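Local coordinates for YrdC-like domain-containing protein (Streptococcus mutans, PDB 3L7V) that is not fully characterised, but belongs to the Sua5/YciO/YrdC family, may bind double-stranded RNA and may act in tRNA modification, at residues Asp74-Gly77 and Leu78-Phe82; Phe165-Ala168 and Gly169-Ala173. All coordinates share one frame; numbering follows the deposited sequence.

In the fold
Contact 1 comes first along the chain, at the first turns of helix 75-85, shortly after strand 67-72; contact 2 follows much later, where strand 158-163 gives way to helix 167-180. They run in series, one finished before the other begins, and neither nests within nor crosses the other. Each is local, joining residues about one helical turn apart at a helix N terminus, and both helices follow strands of the same mixed sheet. Their centres lie 20 Å apart and their nearest atoms about 12 Å, with no direct touch. Contact 1 ties its helix start to helix 149-152 and strand 67-72, whereas contact 2 faces Trp41 and Leu45.

Contact 1: residues Asp74-Gly77 and Leu78-Phe82; sequences DKKG and LERKF
Two backbone bonds link the N-cap and first turn of helix 75-85 to the turn that follows: Glu79 N donates to Lys75 O at 2.9 Å and Leu78 N to Asp74 O at 3.0 Å. Asp74 is the N-cap: with its chi1 at 59°, the carboxylate folds back over the helix start, and OD1 accepts from Gly77 N at 2.8 Å, a capping bond that satisfies a first-turn N-H. Its other oxygen, OD2, accepts from Gly57 N, so both oxygens of the cap are engaged. Lys81 N reaches Gly77 O at 3.1 Å, while the bond from Arg80 N to Lys76 O is weak at 3.5 Å.

Among the side chains, Lys75 and Glu79 meet one turn apart, the lysine's CE rather than its ammonium lying nearest the carboxylate. The bend at chi2 (73°) carries the lysine chain toward Glu79, with CE 3.1 Å from Glu79 OE1, while the bend at chi4 (-73°) sets NZ, which stays 4.0 Å from that oxygen, beyond a salt bridge. The ammonium is instead paired with Glu150 and hydrogen-bonded to Gly147 O. Arg80 lays its CG and CD against Lys76 O, the former at 3.4 Å, and sends its guanidinium away to a salt bridge with Asp212.

Leu78 packs CB, CG and CD1 around Asp74 O. On the same buried side of the helix, Leu78 touches Met152 of helix 149-152 and Thr72 of strand 67-72, and Lys81 rests on Ile70 of that strand.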
ATOM      1  N   ASP A  74     -12.539  -7.300  -2.802  1.00 21.89           N
ATOM      2  CA  ASP A  74     -12.748  -8.643  -3.346  1.00 24.56           C
ATOM      3  C   ASP A  74     -12.366  -8.804  -4.817  1.00 22.37           C
ATOM      4  O   ASP A  74     -12.016  -7.837  -5.492  1.00 32.04           O
ATOM      5  CB  ASP A  74     -14.191  -9.107  -3.110  1.00 37.96           C
ATOM      6  CG  ASP A  74     -15.217  -8.174  -3.734  1.00 42.34           C
ATOM      7  OD1 ASP A  74     -14.867  -7.439  -4.688  1.00 46.79           O
ATOM      8  OD2 ASP A  74     -16.373  -8.174  -3.261  1.00 36.81           O
ATOM      9  N   LYS A  75     -12.431 -10.034  -5.315  1.00 21.06           N
ATOM     10  CA  LYS A  75     -12.075 -10.323  -6.709  1.00 22.89           C
ATOM     11  C   LYS A  75     -12.915  -9.543  -7.746  1.00 27.19           C
ATOM     12  O   LYS A  75     -12.368  -8.978  -8.703  1.00 28.07           O
ATOM     13  CB  LYS A  75     -12.154 -11.834  -6.966  1.00 34.14           C
ATOM     14  CG  LYS A  75     -11.884 -12.263  -8.400  1.00 36.35           C
ATOM     15  CD  LYS A  75     -10.419 -12.146  -8.750  1.00 43.73           C
ATOM     16  CE  LYS A  75     -10.133 -12.754 -10.127  1.00 53.03           C
ATOM     17  NZ  LYS A  75     -10.184 -14.244 -10.138  1.00 56.68           N
ATOM     18  N   LYS A  76     -14.235  -9.515  -7.557  1.00 31.10           N
ATOM     19  CA  LYS A  76     -15.127  -8.727  -8.420  1.00 33.31           C
ATOM     20  C   LYS A  76     -14.755  -7.233  -8.485  1.00 31.85           C
ATOM     21  O   LYS A  76     -14.859  -6.605  -9.542  1.00 31.54           O
ATOM     22  CB  LYS A  76     -16.587  -8.876  -7.976  1.00 35.94           C
ATOM     23  CG  LYS A  76     -17.447  -9.717  -8.889  1.00 44.04           C
ATOM     24  CD  LYS A  76     -17.952  -8.899 -10.082  1.00 54.16           C
ATOM     25  CE  LYS A  76     -16.875  -8.720 -11.149  1.00 60.42           C
ATOM     26  NZ  LYS A  76     -17.244  -7.714 -12.185  1.00 60.18           N
ATOM     27  N   GLY A  77     -14.335  -6.664  -7.355  1.00 23.89           N
ATOM     28  CA  GLY A  77     -13.897  -5.278  -7.330  1.00 22.10           C
ATOM     29  C   GLY A  77     -12.545  -5.093  -8.001  1.00 27.48           C
ATOM     30  O   GLY A  77     -12.302  -4.066  -8.638  1.00 23.45           O
ATOM     31  N   LEU A  78     -11.669  -6.094  -7.859  1.00 26.83           N
ATOM     32  CA  LEU A  78     -10.334  -6.061  -8.460  1.00 26.63           C
ATOM     33  C   LEU A  78     -10.381  -6.102  -9.978  1.00 25.00           C
ATOM     34  O   LEU A  78      -9.641  -5.376 -10.637  1.00 22.79           O
ATOM     35  CB  LEU A  78      -9.450  -7.195  -7.922  1.00 25.33           C
ATOM     36  CG  LEU A  78      -8.810  -6.949  -6.556  1.00 28.47           C
ATOM     37  CD1 LEU A  78      -8.454  -8.254  -5.859  1.00 25.21           C
ATOM     38  CD2 LEU A  78      -7.579  -6.040  -6.700  1.00 31.99           C
ATOM     39  N   GLU A  79     -11.245  -6.953 -10.529  1.00 27.53           N
ATOM     40  CA  GLU A  79     -11.484  -6.968 -11.977  1.00 33.23           C
ATOM     41  C   GLU A  79     -11.893  -5.590 -12.515  1.00 26.49           C
ATOM     42  O   GLU A  79     -11.399  -5.143 -13.546  1.00 30.40           O
ATOM     43  CB  GLU A  79     -12.567  -7.995 -12.341  1.00 38.75           C
ATOM     44  CG  GLU A  79     -12.234  -9.429 -11.971  1.00 44.00           C
ATOM     45  CD  GLU A  79     -11.265 -10.082 -12.932  1.00 51.00           C
ATOM     46  OE1 GLU A  79     -11.001 -11.296 -12.771  1.00 57.46           O
ATOM     47  OE2 GLU A  79     -10.771  -9.390 -13.849  1.00 49.25           O
ATOM     48  N   ARG A  80     -12.803  -4.926 -11.812  1.00 25.61           N
ATOM     49  CA  ARG A  80     -13.237  -3.591 -12.205  1.00 27.50           C
ATOM     50  C   ARG A  80     -12.049  -2.610 -12.210  1.00 27.85           C
ATOM     51  O   ARG A  80     -11.940  -1.769 -13.090  1.00 27.46           O
ATOM     52  CB  ARG A  80     -14.399  -3.097 -11.307  1.00 29.40           C
ATOM     53  CG  ARG A  80     -15.718  -3.926 -11.434  1.00 24.55           C
ATOM     54  CD  ARG A  80     -16.781  -3.562 -10.362  1.00 30.12           C
ATOM     55  NE  ARG A  80     -17.384  -2.237 -10.577  1.00 29.46           N
ATOM     56  CZ  ARG A  80     -18.030  -1.523  -9.653  1.00 26.63           C
ATOM     57  NH1 ARG A  80     -18.160  -1.972  -8.412  1.00 27.97           N
ATOM     58  NH2 ARG A  80     -18.533  -0.333  -9.963  1.00 27.02           N
ATOM     59  N   LYS A  81     -11.143  -2.744 -11.243  1.00 32.93           N
ATOM     60  CA  LYS A  81     -10.011  -1.825 -11.125  1.00 31.26           C
ATOM     61  C   LYS A  81      -9.039  -1.949 -12.287  1.00 28.17           C
ATOM     62  O   LYS A  81      -8.676  -0.954 -12.906  1.00 32.97           O
ATOM     63  CB  LYS A  81      -9.245  -2.027  -9.814  1.00 32.23           C
ATOM     64  CG  LYS A  81      -8.535  -0.766  -9.366  1.00 34.41           C
ATOM     65  CD  LYS A  81      -7.168  -1.049  -8.805  1.00 33.03           C
ATOM     66  CE  LYS A  81      -7.232  -1.904  -7.573  1.00 31.77           C
ATOM     67  NZ  LYS A  81      -5.936  -2.576  -7.395  1.00 33.23           N
ATOM     68  N   PHE A  82      -8.608  -3.176 -12.560  1.00 28.03           N
ATOM     69  CA  PHE A  82      -7.682  -3.441 -13.649  1.00 27.10           C
ATOM     70  C   PHE A  82      -8.265  -2.981 -15.001  1.00 31.42           C
ATOM     71  O   PHE A  82      -7.571  -2.333 -15.790  1.00 31.83           O
ATOM     72  CB  PHE A  82      -7.275  -4.929 -13.662  1.00 30.65           C
ATOM     73  CG  PHE A  82      -6.177  -5.275 -12.665  1.00 32.67           C
ATOM     74  CD1 PHE A  82      -6.431  -5.296 -11.296  1.00 30.17           C
ATOM     75  CD2 PHE A  82      -4.891  -5.576 -13.101  1.00 33.76           C
ATOM     76  CE1 PHE A  82      -5.426  -5.607 -10.381  1.00 29.86           C
ATOM     77  CE2 PHE A  82      -3.875  -5.889 -12.189  1.00 36.11           C
ATOM     78  CZ  PHE A  82      -4.146  -5.904 -10.825  1.00 32.39           C
TER

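Contact 2: residues Phe165-Ala168 and Gly169-Ala173; sequences FGVA and GEQIA
Gly166 O, at the N-cap position of helix 167-180, receives Glu170 N at 3.0 Å, and a water also donates to it. The same glutamate reaches back to the cap: its OE2 accepts from Gly166 N at 2.9 Å through its anti lone pair. Glu170 N to Gly166 O and Gly166 N to Glu170 OE2 thus form a reciprocal pair linking the residue before the helix to its first turn. Glu170's chain is extended beyond CG, which lets the carboxylate span this distance. The backbone angles of Gly166 would press a CB against the carbonyl O of Phe165, which accounts for a glycine here.

The ring of Phe165 lies against the first turn. Glu170 CG sits over one ring face, 4.1 Å from the centroid and 13° off the normal, a CH-pi contact, while the ring and carboxylate planes are 65° apart. Phe165 CE1 also approaches Gly169 C at 3.5 Å.

One residue further along, Gln171 N donates to Val167 O at 2.8 Å. The amide NE2 of Gln171 bonds to Gly43 O, and a second water donates to both Ala168 O and Gln171 OE1, 2.9 Å from the latter.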
ATOM      1  N   PHE A 165      -0.166   5.424   5.141  1.00 22.00           N
ATOM      2  CA  PHE A 165      -0.281   5.923   3.780  1.00 16.94           C
ATOM      3  C   PHE A 165      -1.202   7.123   3.624  1.00 17.52           C
ATOM      4  O   PHE A 165      -1.272   7.694   2.549  1.00 15.06           O
ATOM      5  CB  PHE A 165      -0.768   4.788   2.863  1.00 17.71           C
ATOM      6  CG  PHE A 165      -1.940   4.007   3.428  1.00 20.66           C
ATOM      7  CD1 PHE A 165      -3.243   4.346   3.100  1.00 25.72           C
ATOM      8  CD2 PHE A 165      -1.730   2.935   4.289  1.00 20.01           C
ATOM      9  CE1 PHE A 165      -4.322   3.624   3.617  1.00 23.07           C
ATOM     10  CE2 PHE A 165      -2.796   2.213   4.804  1.00 20.64           C
ATOM     11  CZ  PHE A 165      -4.097   2.563   4.468  1.00 20.95           C
ATOM     12  N   GLY A 166      -1.921   7.488   4.683  1.00 23.05           N
ATOM     13  CA  GLY A 166      -2.890   8.574   4.630  1.00 14.85           C
ATOM     14  C   GLY A 166      -4.086   8.270   5.533  1.00 24.67           C
ATOM     15  O   GLY A 166      -4.657   7.180   5.447  1.00 33.31           O
ATOM     16  N   VAL A 167      -4.478   9.221   6.385  1.00 20.51           N
ATOM     17  CA  VAL A 167      -5.497   8.974   7.416  1.00 21.78           C
ATOM     18  C   VAL A 167      -6.862   8.450   6.917  1.00 26.96           C
ATOM     19  O   VAL A 167      -7.410   7.484   7.470  1.00 26.40           O
ATOM     20  CB  VAL A 167      -5.726  10.213   8.327  1.00 31.32           C
ATOM     21  CG1 VAL A 167      -6.731   9.887   9.439  1.00 27.63           C
ATOM     22  CG2 VAL A 167      -4.418  10.666   8.947  1.00 32.82           C
ATOM     23  N   ALA A 168      -7.406   9.090   5.886  1.00 24.74           N
ATOM     24  CA  ALA A 168      -8.730   8.743   5.374  1.00 21.71           C
ATOM     25  C   ALA A 168      -8.848   7.251   5.080  1.00 20.95           C
ATOM     26  O   ALA A 168      -9.824   6.611   5.482  1.00 15.46           O
ATOM     27  CB  ALA A 168      -9.055   9.561   4.118  1.00 20.93           C
ATOM     28  N   GLY A 169      -7.849   6.705   4.381  1.00 20.89           N
ATOM     29  CA  GLY A 169      -7.826   5.294   4.035  1.00 18.90           C
ATOM     30  C   GLY A 169      -7.393   4.410   5.206  1.00 21.60           C
ATOM     31  O   GLY A 169      -7.816   3.253   5.304  1.00 15.57           O
ATOM     32  N   GLU A 170      -6.552   4.952   6.089  1.00 14.22           N
ATOM     33  CA  GLU A 170      -6.176   4.240   7.319  1.00 18.07           C
ATOM     34  C   GLU A 170      -7.401   3.947   8.189  1.00 21.12           C
ATOM     35  O   GLU A 170      -7.543   2.832   8.707  1.00 25.14           O
ATOM     36  CB  GLU A 170      -5.124   5.014   8.135  1.00 17.72           C
ATOM     37  CG  GLU A 170      -3.766   5.189   7.453  1.00 25.39           C
ATOM     38  CD  GLU A 170      -2.852   6.174   8.185  1.00 35.04           C
ATOM     39  OE1 GLU A 170      -2.907   6.207   9.430  1.00 32.51           O
ATOM     40  OE2 GLU A 170      -2.078   6.911   7.517  1.00 39.60           O
ATOM     41  N   GLN A 171      -8.283   4.939   8.347  1.00 15.47           N
ATOM     42  CA  GLN A 171      -9.519   4.726   9.113  1.00 18.85           C
ATOM     43  C   GLN A 171     -10.360   3.568   8.548  1.00 20.69           C
ATOM     44  O   GLN A 171     -10.786   2.674   9.288  1.00 19.76           O
ATOM     45  CB  GLN A 171     -10.346   6.019   9.234  1.00 15.71           C
ATOM     46  CG  GLN A 171      -9.658   7.125  10.053  1.00 18.72           C
ATOM     47  CD  GLN A 171     -10.275   8.517   9.862  1.00 22.58           C
ATOM     48  OE1 GLN A 171     -10.876   8.814   8.828  1.00 23.09           O
ATOM     49  NE2 GLN A 171     -10.105   9.381  10.863  1.00 12.83           N
ATOM     50  N   ILE A 172     -10.576   3.563   7.238  1.00 19.12           N
ATOM     51  CA  ILE A 172     -11.393   2.514   6.627  1.00 19.37           C
ATOM     52  C   ILE A 172     -10.776   1.118   6.750  1.00 22.60           C
ATOM     53  O   ILE A 172     -11.474   0.163   7.070  1.00 25.56           O
ATOM     54  CB  ILE A 172     -11.717   2.840   5.148  1.00 18.82           C
ATOM     55  CG1 ILE A 172     -12.589   4.107   5.087  1.00 19.65           C
ATOM     56  CG2 ILE A 172     -12.361   1.637   4.474  1.00 11.22           C
ATOM     57  CD1 ILE A 172     -13.026   4.550   3.696  1.00 17.19           C
ATOM     58  N   ALA A 173      -9.471   1.002   6.499  1.00 23.67           N
ATOM     59  CA  ALA A 173      -8.764  -0.282   6.616  1.00 21.01           C
ATOM     60  C   ALA A 173      -8.812  -0.856   8.039  1.00 23.34           C
ATOM     61  O   ALA A 173      -8.852  -2.068   8.228  1.00 20.76           O
ATOM     62  CB  ALA A 173      -7.314  -0.139   6.160  1.00 15.68           C
TER
HETATM   63  O   HOH W   1      -5.469   7.021   2.484  1.00 38.10           O
HETATM   64  O   HOH W   2     -12.206   7.799   6.506  1.00 16.50           O